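Local atomic coordinates of BRIC1 (Synthetic construct, PDB entry 6FF6), a protein that is a computationally designed helical repeat protein with a novel corrugated architecture, with no biological function assigned. Residues 178-181 / 182-186. Numbering follows the deposited sequence.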
loop_
_atom_site.group_PDB
_atom_site.type_symbol
_atom_site.label_atom_id
_atom_site.label_comp_id
_atom_site.label_asym_id
_atom_site.label_seq_id
_atom_site.Cartn_x
_atom_site.Cartn_y
_atom_site.Cartn_z
ATOM N N THR A 178 -3.983 -11.353 18.373
ATOM C CA THR A 178 -4.942 -12.408 18.717
ATOM C C THR A 178 -5.832 -12.036 19.913
ATOM O O THR A 178 -7.051 -12.179 19.810
ATOM C CB THR A 178 -4.192 -13.749 18.904
ATOM O OG1 THR A 178 -3.700 -14.191 17.640
ATOM C CG2 THR A 178 -5.053 -14.848 19.525
ATOM N N ILE A 179 -5.238 -11.556 21.028
ATOM C CA ILE A 179 -5.976 -11.175 22.235
ATOM C C ILE A 179 -6.976 -10.048 21.941
ATOM O O ILE A 179 -8.134 -10.185 22.323
ATOM C CB ILE A 179 -5.023 -10.878 23.414
ATOM C CG1 ILE A 179 -4.542 -12.190 24.026
ATOM C CG2 ILE A 179 -5.670 -10.020 24.476
ATOM C CD1 ILE A 179 -3.330 -12.088 24.928
ATOM N N LEU A 180 -6.547 -8.970 21.250
ATOM C CA LEU A 180 -7.420 -7.814 20.890
ATOM C C LEU A 180 -8.546 -8.223 19.950
ATOM O O LEU A 180 -9.688 -7.778 20.121
ATOM C CB LEU A 180 -6.621 -6.621 20.297
ATOM C CG LEU A 180 -7.403 -5.376 19.811
ATOM C CD1 LEU A 180 -8.140 -4.679 20.956
ATOM C CD2 LEU A 180 -6.492 -4.424 19.084
ATOM N N GLN A 181 -8.206 -9.066 18.957
ATOM C CA GLN A 181 -9.138 -9.550 17.957
ATOM C C GLN A 181 -10.233 -10.330 18.609
ATOM O O GLN A 181 -11.390 -10.055 18.338
ATOM C CB GLN A 181 -8.416 -10.404 16.920
ATOM C CG GLN A 181 -9.289 -10.792 15.742
ATOM C CD GLN A 181 -8.643 -11.843 14.880
ATOM O OE1 GLN A 181 -7.916 -12.729 15.367
ATOM N NE2 GLN A 181 -8.931 -11.792 13.583
ATOM N N GLU A 182 -9.880 -11.274 19.489
ATOM C CA GLU A 182 -10.841 -12.108 20.187
ATOM C C GLU A 182 -11.809 -11.322 21.050
ATOM O O GLU A 182 -13.008 -11.581 20.973
ATOM C CB GLU A 182 -10.129 -13.196 20.987
ATOM C CG GLU A 182 -9.514 -14.276 20.106
ATOM C CD GLU A 182 -10.434 -14.801 19.019
ATOM O OE1 GLU A 182 -10.311 -14.329 17.865
ATOM O OE2 GLU A 182 -11.301 -15.654 19.330
ATOM N N THR A 183 -11.303 -10.342 21.841
ATOM C CA THR A 183 -12.105 -9.493 22.712
ATOM C C THR A 183 -13.137 -8.745 21.907
ATOM O O THR A 183 -14.313 -8.766 22.260
ATOM C CB THR A 183 -11.224 -8.550 23.539
ATOM O OG1 THR A 183 -10.280 -9.323 24.259
ATOM C CG2 THR A 183 -12.028 -7.732 24.536
ATOM N N THR A 184 -12.694 -8.075 20.828
ATOM C CA THR A 184 -13.546 -7.323 19.913
ATOM C C THR A 184 -14.535 -8.235 19.195
ATOM O O THR A 184 -15.684 -7.848 19.041
ATOM C CB THR A 184 -12.715 -6.543 18.922
ATOM O OG1 THR A 184 -11.714 -7.388 18.381
ATOM C CG2 THR A 184 -12.077 -5.327 19.513
ATOM N N HIS A 185 -14.114 -9.450 18.788
ATOM C CA HIS A 185 -15.002 -10.393 18.104
ATOM C C HIS A 185 -16.173 -10.812 18.968
ATOM O O HIS A 185 -17.305 -10.851 18.480
ATOM C CB HIS A 185 -14.272 -11.646 17.617
ATOM C CG HIS A 185 -14.952 -12.315 16.451
ATOM N ND1 HIS A 185 -16.114 -11.794 15.879
ATOM C CD2 HIS A 185 -14.565 -13.393 15.730
ATOM C CE1 HIS A 185 -16.401 -12.586 14.856
ATOM N NE2 HIS A 185 -15.501 -13.562 14.725
ATOM N N LEU A 186 -15.907 -11.136 20.246
ATOM C CA LEU A 186 -16.950 -11.525 21.180
ATOM C C LEU A 186 -17.962 -10.413 21.393
ATOM O O LEU A 186 -19.159 -10.697 21.442
ATOM C CB LEU A 186 -16.360 -11.975 22.505
ATOM C CG LEU A 186 -15.687 -13.331 22.491
ATOM C CD1 LEU A 186 -14.944 -13.561 23.760
ATOM C CD2 LEU A 186 -16.687 -14.454 22.288
#
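Ile179 and Thr183 meet within the first turns of helix 178-196, in a local i to i+4 contact where threonine hydroxyls turn back onto the carbonyls of the preceding turn. The helix lies in the second of two helical regions of this designed repeat protein that resemble Hpt domains in sequence. The backbone bonds are those of an alpha helix: Thr183 N reaches Ile179 O at 3.2 Å, and its neighbours from Glu182 to His185 repeat the pattern. Thr183 adds a second grip. Thr183 OG1 donates to Ile179 O at 3.0 Å, so one carbonyl oxygen takes two donors, which arrive from opposite faces of its plane, the hydroxyl tilted 31° from it. The torsion makes this possible: OG1 stands beside the backbone N and opposite the carbonyl carbon (chi1 -56°), facing back along the helix. Thr184 places its hydroxyl differently. Lying between its own N and carbonyl carbon, Thr184 OG1 is 2.7 Å from both Leu180 O and Gln181 O. The methyl Thr184 CG2 comes within 4.2 Å of Leu180 CD1, a light apolar touch beside the polar one. On a more open side, Glu182 CG lies 3.2 Å from Thr178 O, while the Glu182 carboxylate plane stands 83° from the amide plane of Gln181. Gln219 of helix 203-224 also bonds Thr183 OG1, tying this turn to the next helix; a valine here would probably leave that amide without its hydroxyl partner and Ile179 O without its second, hydroxyl donor. Around the helix, Thr184 packs on Ile168 of helix 155-174 and Met216 of helix 203-224, whereas Ile179 and Thr183 lean on Phe234 of helix 231-247.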